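Local atomic coordinates of LacI family transcription regulator (Bifidobacterium animalis subsp. lactis, PDB entry 4O5A), a protein that probably regulates transcription by binding operator DNA through a helix-turn-helix domain and sensing a small effector, as in other LacI family regulators. Residues Glu122-Thr127 and Asp131-Leu136; Leu136-Glu139 and Arg144-Leu147; Ala312-Lys317 and Glu322-Val327; Asp161-Ser166 and Ser206-Ala211. All blocks are in the same frame, centred on the assembly; numbering follows the deposited sequence. Where two conformers were deposited one is given.

Contact 1. Residues Glu122-Thr127 and Asp131-Leu136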
loop_
_atom_site.group_PDB
_atom_site.type_symbol
_atom_site.label_atom_id
_atom_site.label_comp_id
_atom_site.label_asym_id
_atom_site.label_seq_id
_atom_site.Cartn_x
_atom_site.Cartn_y
_atom_site.Cartn_z
ATOM N N GLU A 122 -4.017 20.561 17.625
ATOM C CA GLU A 122 -4.401 21.683 18.469
ATOM C C GLU A 122 -5.448 22.543 17.768
ATOM O O GLU A 122 -6.356 23.069 18.404
ATOM C CB GLU A 122 -3.170 22.504 18.866
ATOM C CG GLU A 122 -2.265 21.787 19.863
ATOM C CD GLU A 122 -0.932 22.486 20.090
ATOM O OE1 GLU A 122 -0.472 23.216 19.181
ATOM O OE2 GLU A 122 -0.342 22.300 21.179
ATOM N N ASP A 123 -5.329 22.664 16.449
ATOM C CA ASP A 123 -6.277 23.452 15.673
ATOM C C ASP A 123 -7.643 22.777 15.678
ATOM O O ASP A 123 -8.668 23.430 15.873
ATOM C CB ASP A 123 -5.768 23.644 14.240
ATOM C CG ASP A 123 -6.800 24.290 13.334
ATOM O OD1 ASP A 123 -7.027 25.513 13.462
ATOM O OD2 ASP A 123 -7.380 23.572 12.489
ATOM N N TRP A 124 -7.643 21.462 15.474
ATOM C CA TRP A 124 -8.872 20.685 15.447
ATOM C C TRP A 124 -9.584 20.764 16.786
ATOM O O TRP A 124 -10.803 20.898 16.842
ATOM C CB TRP A 124 -8.564 19.234 15.091
ATOM C CG TRP A 124 -8.432 19.014 13.620
ATOM C CD1 TRP A 124 -8.710 19.911 12.626
ATOM C CD2 TRP A 124 -7.990 17.815 12.971
ATOM N NE1 TRP A 124 -8.467 19.338 11.392
ATOM C CE2 TRP A 124 -8.031 18.054 11.578
ATOM C CE3 TRP A 124 -7.568 16.565 13.428
ATOM C CZ2 TRP A 124 -7.662 17.081 10.645
ATOM C CZ3 TRP A 124 -7.199 15.606 12.501
ATOM C CH2 TRP A 124 -7.248 15.871 11.124
ATOM N N ILE A 125 -8.809 20.706 17.860
ATOM C CA ILE A 125 -9.358 20.770 19.204
ATOM C C ILE A 125 -9.951 22.147 19.483
ATOM O O ILE A 125 -11.048 22.260 20.034
ATOM C CB ILE A 125 -8.281 20.445 20.255
ATOM C CG1 ILE A 125 -7.864 18.973 20.141
ATOM C CG2 ILE A 125 -8.785 20.743 21.655
ATOM C CD1 ILE A 125 -6.653 18.603 20.993
ATOM N N ALA A 126 -9.223 23.192 19.099
ATOM C CA ALA A 126 -9.645 24.567 19.378
ATOM C C ALA A 126 -10.907 24.951 18.614
ATOM O O ALA A 126 -11.706 25.755 19.085
ATOM C CB ALA A 126 -8.522 25.536 19.055
ATOM N N THR A 127 -11.083 24.372 17.432
ATOM C CA THR A 127 -12.215 24.711 16.581
ATOM C C THR A 127 -13.346 23.683 16.676
ATOM O O THR A 127 -14.445 23.923 16.178
ATOM C CB THR A 127 -11.778 24.869 15.111
ATOM O OG1 THR A 127 -11.296 23.617 14.615
ATOM C CG2 THR A 127 -10.677 25.908 14.996
ATOM N N ASP A 131 -15.099 15.150 15.634
ATOM C CA ASP A 131 -15.796 14.633 16.807
ATOM C C ASP A 131 -14.890 13.767 17.685
ATOM O O ASP A 131 -15.175 13.565 18.870
ATOM C CB ASP A 131 -17.009 13.817 16.374
ATOM C CG ASP A 131 -18.133 14.682 15.833
ATOM O OD1 ASP A 131 -18.066 15.925 15.985
ATOM O OD2 ASP A 131 -19.093 14.110 15.262
ATOM N N ALA A 132 -13.811 13.278 17.089
ATOM C CA ALA A 132 -12.840 12.413 17.759
ATOM C C ALA A 132 -11.574 12.343 16.936
ATOM O O ALA A 132 -11.608 12.559 15.718
ATOM C CB ALA A 132 -13.416 11.009 17.972
ATOM N N LEU A 133 -10.463 12.025 17.599
ATOM C CA LEU A 133 -9.155 11.936 16.949
ATOM C C LEU A 133 -8.616 10.521 17.065
ATOM O O LEU A 133 -8.747 9.882 18.106
ATOM C CB LEU A 133 -8.161 12.867 17.639
ATOM C CG LEU A 133 -8.538 14.337 17.721
ATOM C CD1 LEU A 133 -7.509 15.096 18.519
ATOM C CD2 LEU A 133 -8.598 14.864 16.311
ATOM N N LEU A 134 -7.997 10.043 15.998
ATOM C CA LEU A 134 -7.376 8.734 15.996
ATOM C C LEU A 134 -5.869 8.954 16.085
ATOM O O LEU A 134 -5.303 9.697 15.277
ATOM C CB LEU A 134 -7.743 8.012 14.691
ATOM C CG LEU A 134 -7.136 6.637 14.449
ATOM C CD1 LEU A 134 -7.568 5.684 15.545
ATOM C CD2 LEU A 134 -7.559 6.115 13.088
ATOM N N LEU A 135 -5.221 8.333 17.074
ATOM C CA LEU A 135 -3.772 8.472 17.258
ATOM C C LEU A 135 -3.036 7.192 16.879
ATOM O O LEU A 135 -3.244 6.141 17.494
ATOM C CB LEU A 135 -3.447 8.811 18.710
ATOM C CG LEU A 135 -4.183 9.999 19.321
ATOM C CD1 LEU A 135 -3.810 10.171 20.791
ATOM C CD2 LEU A 135 -3.885 11.268 18.537
ATOM N N LEU A 136 -2.168 7.283 15.878
ATOM C CA LEU A 136 -1.385 6.125 15.455
ATOM C C LEU A 136 0.093 6.324 15.758
ATOM O O LEU A 136 0.550 7.453 15.974
ATOM C CB LEU A 136 -1.566 5.862 13.958
ATOM C CG LEU A 136 -2.990 5.746 13.415
ATOM C CD1 LEU A 136 -2.957 5.570 11.901
ATOM C CD2 LEU A 136 -3.769 4.609 14.077
#
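Trp-124 and Leu-133 illustrate how a periplasmic-binding-protein-like fold seats a helix on its parallel sheet: helix 116-127 ends, the chain turns and runs into strand 132-135, against which the helix packs. This is the second half of a beta-alpha-beta crossover from strand 105-111, which passes strand 70-76 to reach its place in the sheet. The two CA atoms of the pair stand 8.9 Å apart, and the side chains fill the space between. Contact is tightest where Leu-133 CD2 lies 3.5 Å from Trp-124 CE3. The methyl group arrives obliquely at the six-membered part of the indole, and its next neighbour there is Trp-124 CZ3, at 4.1 Å. Leu-133 places its CG anti to the carbonyl carbon (chi1 -57°), and from there its two methyl groups part company, CD2 going to the indole and CD1 to Ile-125. The second branch is more loosely met, with Ile-125 CG1 4.2 Å from Leu-133 CD1. Val-74 of the adjoining strand also packs against Trp-124, while Met-148 of helix 143-149 meets Leu-133, so the leucine is buried among apolar groups. No hydrogen bond joins the two segments. Ala-126 and Thr-127, on the other side of the helix, are exposed to solvent. Even so, the last turn of the helix is held twice at one oxygen: Asp-123 O accepts from Thr-127 N at 3.0 Å and, on the opposite face of the carbonyl plane, from Thr-127 OG1 at 2.9 Å.

Contact 2. Residues Leu136-Glu139 and Arg144-Leu147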
loop_
_atom_site.group_PDB
_atom_site.type_symbol
_atom_site.label_atom_id
_atom_site.label_comp_id
_atom_site.label_asym_id
_atom_site.label_seq_id
_atom_site.Cartn_x
_atom_site.Cartn_y
_atom_site.Cartn_z
ATOM N N LEU A 136 -2.168 7.283 15.878
ATOM C CA LEU A 136 -1.385 6.125 15.455
ATOM C C LEU A 136 0.093 6.324 15.758
ATOM O O LEU A 136 0.550 7.453 15.974
ATOM C CB LEU A 136 -1.566 5.862 13.958
ATOM C CG LEU A 136 -2.990 5.746 13.415
ATOM C CD1 LEU A 136 -2.957 5.570 11.901
ATOM C CD2 LEU A 136 -3.769 4.609 14.077
ATOM N N ASN A 137 0.834 5.217 15.772
ATOM C CA ASN A 137 2.287 5.253 15.876
ATOM C C ASN A 137 2.778 6.003 17.102
ATOM O O ASN A 137 3.584 6.929 17.001
ATOM C CB ASN A 137 2.895 5.842 14.603
ATOM C CG ASN A 137 2.530 5.046 13.375
ATOM O OD1 ASN A 137 2.454 3.817 13.423
ATOM N ND2 ASN A 137 2.295 5.739 12.268
ATOM N N LEU A 138 2.283 5.591 18.260
ATOM C CA LEU A 138 2.679 6.196 19.519
ATOM C C LEU A 138 4.156 5.920 19.768
ATOM O O LEU A 138 4.621 4.783 19.628
ATOM C CB LEU A 138 1.824 5.649 20.668
ATOM C CG LEU A 138 0.408 6.221 20.811
ATOM C CD1 LEU A 138 0.462 7.719 21.048
ATOM C CD2 LEU A 138 -0.487 5.914 19.604
ATOM N N GLU A 139 4.903 6.969 20.100
ATOM C CA GLU A 139 6.297 6.811 20.476
ATOM C C GLU A 139 6.377 6.847 21.987
ATOM O O GLU A 139 5.396 7.179 22.655
ATOM C CB GLU A 139 7.146 7.947 19.908
ATOM C CG GLU A 139 7.092 8.103 18.403
ATOM C CD GLU A 139 7.953 9.258 17.926
ATOM O OE1 GLU A 139 8.364 9.254 16.745
ATOM O OE2 GLU A 139 8.217 10.173 18.739
ATOM N N ARG A 144 1.724 13.844 22.092
ATOM C CA ARG A 144 0.289 13.808 21.837
ATOM C C ARG A 144 -0.517 13.330 23.048
ATOM O O ARG A 144 -1.658 13.752 23.240
ATOM C CB ARG A 144 -0.019 12.944 20.616
ATOM C CG ARG A 144 0.481 13.530 19.305
ATOM C CD ARG A 144 0.257 12.575 18.146
ATOM N NE ARG A 144 1.109 11.394 18.243
ATOM C CZ ARG A 144 0.954 10.294 17.511
ATOM N NH1 ARG A 144 -0.023 10.221 16.615
ATOM N NH2 ARG A 144 1.777 9.269 17.678
ATOM N N ILE A 145 0.074 12.459 23.863
ATOM C CA ILE A 145 -0.603 11.969 25.058
ATOM C C ILE A 145 -0.913 13.139 25.984
ATOM O O ILE A 145 -2.042 13.291 26.445
ATOM C CB ILE A 145 0.236 10.914 25.814
ATOM C CG1 ILE A 145 0.641 9.774 24.877
ATOM C CG2 ILE A 145 -0.525 10.381 27.025
ATOM C CD1 ILE A 145 -0.532 9.088 24.201
ATOM N N GLU A 146 0.091 13.976 26.232
ATOM C CA GLU A 146 -0.075 15.147 27.086
ATOM C C GLU A 146 -1.116 16.112 26.526
ATOM O O GLU A 146 -1.893 16.699 27.278
ATOM C CB GLU A 146 1.262 15.870 27.288
ATOM N N LEU A 147 -1.123 16.274 25.204
ATOM C CA LEU A 147 -2.102 17.125 24.535
ATOM C C LEU A 147 -3.518 16.617 24.790
ATOM O O LEU A 147 -4.405 17.391 25.155
ATOM C CB LEU A 147 -1.817 17.196 23.026
ATOM C CG LEU A 147 -2.802 17.970 22.144
ATOM C CD1 LEU A 147 -2.889 19.426 22.576
ATOM C CD2 LEU A 147 -2.417 17.885 20.672
#
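Leu-136 offers its carbonyl oxygen to the end of Arg-144, and both terminal nitrogens of the guanidinium group close on that single atom. Arg-144 NH2 reaches Leu-136 O at 2.8 Å. Arg-144 NH1 reaches Leu-136 O at 2.9 Å, and both bonds are distinctly bent at the hydrogen. The oxygen sits at the edge of the guanidinium, in its plane; NH1 also lies in the carbonyl plane, whereas NH2 is tilted from it. A bend at chi3 (-69°) swings the arginine head back toward the loop. At Asn-137 the backbone takes up a left-handed conformation, and its carbonyl O comes to 3.0 Å from Arg-144 NH2. Here the chain leaves the C-terminal end of strand 132-135 and loops into helix 143-149, a beta-to-alpha connection of a Rossmann-like parallel sheet. Salt bridges from Arg-144 NH2 to Asp-142 and from NH1 to Glu-117 add two carboxylates to the carbonyl grip, which probably favours the arginine's positive charge in this buried setting. Leu-138 comes next, its CD1 3.6 Å from Ile-145 CD1, the two side chains crossing at about a right angle. Glu-139 is tied through its backbone N to Asp-142 OD2, the same carboxylate oxygen that pairs with Arg-144 NH2.

Contact 3. Residues Ala312-Lys317 and Glu322-Val327. With SO4 (sulfate ion), chain E.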
loop_
_atom_site.group_PDB
_atom_site.type_symbol
_atom_site.label_atom_id
_atom_site.label_comp_id
_atom_site.label_asym_id
_atom_site.label_seq_id
_atom_site.Cartn_x
_atom_site.Cartn_y
_atom_site.Cartn_z
ATOM N N ALA A 312 -13.077 2.482 14.746
ATOM C CA ALA A 312 -14.163 3.404 14.434
ATOM C C ALA A 312 -15.333 3.202 15.392
ATOM O O ALA A 312 -15.912 4.167 15.912
ATOM C CB ALA A 312 -14.595 3.221 12.991
ATOM N N GLN A 313 -15.679 1.948 15.657
ATOM C CA GLN A 313 -16.779 1.671 16.574
ATOM C C GLN A 313 -16.485 2.225 17.958
ATOM O O GLN A 313 -17.370 2.760 18.618
ATOM C CB GLN A 313 -17.068 0.165 16.642
ATOM C CG GLN A 313 -17.573 -0.397 15.325
ATOM C CD GLN A 313 -17.686 -1.905 15.324
ATOM O OE1 GLN A 313 -16.845 -2.600 15.894
ATOM N NE2 GLN A 313 -18.729 -2.421 14.679
ATOM N N LEU A 314 -15.236 2.099 18.394
ATOM C CA LEU A 314 -14.868 2.555 19.732
ATOM C C LEU A 314 -14.918 4.078 19.828
ATOM O O LEU A 314 -15.358 4.633 20.836
ATOM C CB LEU A 314 -13.471 2.049 20.107
ATOM C CG LEU A 314 -13.386 0.544 20.344
ATOM C CD1 LEU A 314 -11.941 0.132 20.616
ATOM C CD2 LEU A 314 -14.294 0.117 21.496
HETATM N N MSE A 315 -14.473 4.757 18.780
HETATM C CA MSE A 315 -14.501 6.211 18.804
HETATM C C MSE A 315 -15.934 6.698 18.776
HETATM O O MSE A 315 -16.258 7.671 19.433
HETATM C CB MSE A 315 -13.691 6.819 17.656
HETATM C CG MSE A 315 -12.191 6.688 17.873
HETATM SE SE MSE A 315 -11.156 7.520 16.463
HETATM C CE MSE A 315 -11.549 6.308 15.011
ATOM N N LEU A 316 -16.795 6.016 18.027
ATOM C CA LEU A 316 -18.216 6.375 18.010
ATOM C C LEU A 316 -18.870 6.206 19.381
ATOM O O LEU A 316 -19.728 6.997 19.773
ATOM C CB LEU A 316 -18.956 5.555 16.955
ATOM C CG LEU A 316 -18.662 6.060 15.544
ATOM C CD1 LEU A 316 -19.109 5.053 14.481
ATOM C CD2 LEU A 316 -19.337 7.403 15.335
ATOM N N LYS A 317 -18.469 5.167 20.111
ATOM C CA LYS A 317 -18.942 4.996 21.482
ATOM C C LYS A 317 -18.523 6.169 22.359
ATOM O O LYS A 317 -19.325 6.694 23.108
ATOM C CB LYS A 317 -18.415 3.694 22.092
ATOM C CG LYS A 317 -19.079 2.424 21.586
ATOM C CD LYS A 317 -18.647 1.251 22.455
ATOM C CE LYS A 317 -18.815 -0.090 21.749
ATOM N NZ LYS A 317 -20.245 -0.535 21.653
ATOM N N GLU A 322 -20.516 6.985 25.834
ATOM C CA GLU A 322 -20.462 5.707 26.524
ATOM C C GLU A 322 -19.069 5.531 27.103
ATOM O O GLU A 322 -18.090 6.013 26.534
ATOM C CB GLU A 322 -20.817 4.561 25.566
ATOM C CG GLU A 322 -22.282 4.572 25.124
ATOM C CD GLU A 322 -22.550 3.724 23.887
ATOM O OE1 GLU A 322 -21.817 2.737 23.651
ATOM O OE2 GLU A 322 -23.504 4.053 23.146
ATOM N N ASP A 323 -18.972 4.868 28.248
ATOM C CA ASP A 323 -17.656 4.578 28.800
ATOM C C ASP A 323 -17.025 3.409 28.058
ATOM O O ASP A 323 -17.697 2.434 27.723
ATOM C CB ASP A 323 -17.714 4.330 30.305
ATOM C CG ASP A 323 -17.597 5.616 31.105
ATOM O OD1 ASP A 323 -16.979 6.579 30.597
ATOM O OD2 ASP A 323 -18.118 5.667 32.237
ATOM N N VAL A 324 -15.730 3.535 27.790
ATOM C CA VAL A 324 -15.025 2.614 26.921
ATOM C C VAL A 324 -13.781 2.065 27.602
ATOM O O VAL A 324 -12.796 2.784 27.799
ATOM C CB VAL A 324 -14.637 3.305 25.591
ATOM C CG1 VAL A 324 -13.601 2.499 24.832
ATOM C CG2 VAL A 324 -15.867 3.510 24.736
ATOM N N GLU A 325 -13.834 0.791 27.971
ATOM C CA GLU A 325 -12.658 0.122 28.510
ATOM C C GLU A 325 -11.736 -0.228 27.351
ATOM O O GLU A 325 -12.206 -0.370 26.219
ATOM C CB GLU A 325 -13.057 -1.123 29.301
ATOM C CG GLU A 325 -13.766 -0.812 30.617
ATOM C CD GLU A 325 -13.469 -1.837 31.706
ATOM O OE1 GLU A 325 -13.369 -3.043 31.386
ATOM O OE2 GLU A 325 -13.323 -1.433 32.881
ATOM N N ASN A 326 -10.431 -0.342 27.615
ATOM C CA ASN A 326 -9.485 -0.728 26.569
ATOM C C ASN A 326 -9.867 -2.063 25.949
ATOM O O ASN A 326 -10.418 -2.944 26.612
ATOM C CB ASN A 326 -8.045 -0.786 27.096
ATOM C CG ASN A 326 -7.502 0.579 27.447
ATOM O OD1 ASN A 326 -8.088 1.603 27.079
ATOM N ND2 ASN A 326 -6.372 0.607 28.158
ATOM N N VAL A 327 -9.571 -2.203 24.667
ATOM C CA VAL A 327 -10.025 -3.345 23.905
ATOM C C VAL A 327 -8.811 -3.982 23.262
ATOM O O VAL A 327 -7.971 -3.275 22.719
ATOM C CB VAL A 327 -11.001 -2.885 22.803
ATOM C CG1 VAL A 327 -11.489 -4.064 21.996
ATOM C CG2 VAL A 327 -12.182 -2.150 23.418
HETATM S S SO4 E . -19.135 -6.247 13.954
HETATM O O1 SO4 E . -19.116 -7.618 14.447
HETATM O O2 SO4 E . -19.643 -5.359 14.996
HETATM O O3 SO4 E . -17.788 -5.858 13.548
HETATM O O4 SO4 E . -20.021 -6.175 12.800
#
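Lys-317 and Glu-322 meet first through their backbones, Glu-322 N donating to Lys-317 O at 3.0 Å as the chain comes off helix 304-320 and doubles back along it. The lysine side chain then runs across the returning segment. Its CB rests 3.7 Å from Val-324 CG2; CG comes to 3.4 Å from Glu-322 OE1, and CD passes the same Glu-322 oxygen at 3.7 Å. After CE, a bend at chi4 (-74°) turns NZ so that it ends 4.1 Å from Glu-322 OE1, opposite charges beyond salt-bridge distance whose attraction is probably modest. Most of the apolar packing is one turn earlier, at Leu-314. Leu-314 and Val-327 reach toward each other tip to tip, Val-327 CG2 being 3.6 Å from both Leu-314 CD1 and CD2. On the neighbouring helix position Gln-313 extends outward, its NE2 donating to sulfate O2 at 3.1 Å, in a nearly straight bond (161°). With a leucine in its place the sulfate, probably from the crystallisation liquor, would lose this amide donor and would probably be gripped less firmly, with Arg-309 NE still bonded to it. The loop after helix 304-320 leads Val-327 into strand 327-328, hydrogen-bonded through its backbone to Thr-170 and Met-172 of strand 170-172, while Ala-312 and Met-315 pack the helix against helix 88-99.

Contact 4. Residues Asp161-Ser166 and Ser206-Ala211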
loop_
_atom_site.group_PDB
_atom_site.type_symbol
_atom_site.label_atom_id
_atom_site.label_comp_id
_atom_site.label_asym_id
_atom_site.label_seq_id
_atom_site.Cartn_x
_atom_site.Cartn_y
_atom_site.Cartn_z
ATOM N N ASP A 161 0.478 -0.401 22.096
ATOM C CA ASP A 161 0.580 -1.202 23.306
ATOM C C ASP A 161 0.107 -0.300 24.442
ATOM O O ASP A 161 0.387 0.902 24.437
ATOM C CB ASP A 161 2.025 -1.642 23.548
ATOM C CG ASP A 161 2.138 -2.747 24.591
ATOM O OD1 ASP A 161 2.329 -2.435 25.789
ATOM O OD2 ASP A 161 2.051 -3.936 24.209
ATOM N N SER A 162 -0.616 -0.869 25.404
ATOM C CA SER A 162 -1.182 -0.098 26.513
ATOM C C SER A 162 -0.123 0.645 27.337
ATOM O O SER A 162 -0.414 1.662 27.969
ATOM C CB SER A 162 -1.989 -1.019 27.428
ATOM O OG SER A 162 -1.168 -2.054 27.931
ATOM N N SER A 163 1.106 0.139 27.323
ATOM C CA SER A 163 2.194 0.754 28.074
ATOM C C SER A 163 2.580 2.152 27.573
ATOM O O SER A 163 3.258 2.894 28.282
ATOM C CB SER A 163 3.418 -0.167 28.081
ATOM O OG SER A 163 3.787 -0.532 26.761
ATOM N N LEU A 164 2.144 2.511 26.366
ATOM C CA LEU A 164 2.545 3.775 25.745
ATOM C C LEU A 164 1.454 4.845 25.748
ATOM O O LEU A 164 1.674 5.953 25.255
ATOM C CB LEU A 164 2.961 3.545 24.289
ATOM C CG LEU A 164 3.965 2.454 23.912
ATOM C CD1 LEU A 164 4.080 2.378 22.394
ATOM C CD2 LEU A 164 5.327 2.701 24.532
ATOM N N THR A 165 0.279 4.523 26.280
ATOM C CA THR A 165 -0.878 5.402 26.089
ATOM C C THR A 165 -1.333 6.129 27.352
ATOM O O THR A 165 -2.140 7.059 27.276
ATOM C CB THR A 165 -2.065 4.647 25.472
ATOM O OG1 THR A 165 -2.405 3.527 26.299
ATOM C CG2 THR A 165 -1.706 4.157 24.082
ATOM N N SER A 166 -0.827 5.681 28.495
ATOM C CA SER A 166 -1.032 6.351 29.778
ATOM C C SER A 166 -2.489 6.688 30.093
ATOM O O SER A 166 -2.824 7.844 30.352
ATOM C CB SER A 166 -0.168 7.614 29.866
ATOM O OG SER A 166 -0.353 8.269 31.108
ATOM N N SER A 206 9.653 -0.750 19.584
ATOM C CA SER A 206 10.985 -1.340 19.490
ATOM C C SER A 206 11.403 -2.049 20.777
ATOM O O SER A 206 11.915 -3.167 20.736
ATOM C CB SER A 206 12.016 -0.276 19.126
ATOM O OG SER A 206 13.324 -0.786 19.269
ATOM N N TYR A 207 11.150 -1.422 21.917
ATOM C CA TYR A 207 11.584 -1.981 23.191
ATOM C C TYR A 207 10.693 -3.112 23.702
ATOM O O TYR A 207 11.157 -3.993 24.424
ATOM C CB TYR A 207 11.720 -0.872 24.228
ATOM C CG TYR A 207 12.795 0.117 23.855
ATOM C CD1 TYR A 207 13.862 -0.269 23.056
ATOM C CD2 TYR A 207 12.744 1.433 24.286
ATOM C CE1 TYR A 207 14.849 0.618 22.707
ATOM C CE2 TYR A 207 13.733 2.332 23.940
ATOM C CZ TYR A 207 14.781 1.914 23.148
ATOM O OH TYR A 207 15.778 2.786 22.788
ATOM N N ILE A 208 9.418 -3.080 23.330
ATOM C CA ILE A 208 8.490 -4.156 23.662
ATOM C C ILE A 208 8.902 -5.418 22.919
ATOM O O ILE A 208 8.984 -6.509 23.501
ATOM C CB ILE A 208 7.046 -3.813 23.228
ATOM C CG1 ILE A 208 6.523 -2.590 23.991
ATOM C CG2 ILE A 208 6.132 -5.027 23.401
ATOM C CD1 ILE A 208 6.375 -2.803 25.477
ATOM N N ARG A 209 9.165 -5.263 21.625
ATOM C CA ARG A 209 9.548 -6.392 20.800
ATOM C C ARG A 209 10.890 -6.970 21.214
ATOM O O ARG A 209 11.036 -8.186 21.287
ATOM C CB ARG A 209 9.569 -6.007 19.322
ATOM C CG ARG A 209 8.191 -5.623 18.805
ATOM C CD ARG A 209 8.218 -5.265 17.331
ATOM N NE ARG A 209 6.861 -5.032 16.837
ATOM C CZ ARG A 209 6.527 -5.023 15.553
ATOM N NH1 ARG A 209 7.455 -5.225 14.629
ATOM N NH2 ARG A 209 5.270 -4.811 15.199
ATOM N N ASP A 210 11.861 -6.101 21.480
ATOM C CA ASP A 210 13.196 -6.573 21.849
ATOM C C ASP A 210 13.156 -7.309 23.175
ATOM O O ASP A 210 13.803 -8.350 23.331
ATOM C CB ASP A 210 14.205 -5.423 21.909
ATOM C CG ASP A 210 15.576 -5.876 22.394
ATOM O OD1 ASP A 210 16.238 -6.655 21.676
ATOM O OD2 ASP A 210 15.995 -5.456 23.495
ATOM N N ALA A 211 12.389 -6.788 24.133
ATOM C CA ALA A 211 12.288 -7.438 25.435
ATOM C C ALA A 211 11.662 -8.828 25.314
ATOM O O ALA A 211 12.122 -9.784 25.942
ATOM C CB ALA A 211 11.505 -6.574 26.422
#
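Asp-161 and Ile-208 bring the two backbones to their nearest approach, 8.5 Å between CA atoms, so the segments meet by side chains alone. Segment 161-166 leaves strand 156-160 and winds into a short 3-10 turn at residues 162-164, in which Leu-164 N bonds back to Asp-161 O at 3.1 Å; segment 206-211 is the opening of helix 206-219. The carboxylate of Asp-161 organises its own turn. Its OD1 takes Ser-163 N at 3.2 Å (N-H...O angle 163°), which makes an Asx turn, and also Ser-163 OG at 2.6 Å. Both donors come to the anti side of OD1, one from each face of the carboxylate plane, and so fix the rotation of the group. The carboxylate owes its place beside Ile-208 to a chi1 of -166°, which sets CG anti to the backbone N. The setting is the cleft of the two-lobed periplasmic-binding-protein-like fold, the place where LacI family regulators commonly bind effectors. A glycerol, probably from the crystallisation liquor, is held there by Ser-162 N and, weakly, by Asp-161 OD2. Were this aspartate an alanine, Ser-163 N and OG would probably be left without their shared acceptor, and the turn would be likely to shift. From the other lobe a single methyl group crosses the gap: Ile-208 CD1 stands 3.7 Å from Ser-163 OG and 4.1 Å from Asp-161 OD1, touching the polar turn without bonding to it. One residue along, Arg-209 forms a salt bridge with Asp-175 and a cation-pi contact with Trp-284.

In the fold
Followed from the N terminus, the contacts come in series, none nested in or crossing another. Contact 1 closes a short loop from helix to strand, and contact 2 opens on its last residue, Leu-136, to close the next, from strand to helix. Contact 4 spans about forty residues and links the lobe of the parallel sheet to the lobe of the mixed sheet across the cleft. The chain later returns to the first lobe as helix 304-320, and contact 3 closes the loop from it to 327-328, an outermost strand of the parallel sheet. Contacts 1 and 3 touch where Met-315 packs on Leu-133 and Leu-134; contacts 2 and 4, where Ile-145 and Leu-138 meet residues 164-166.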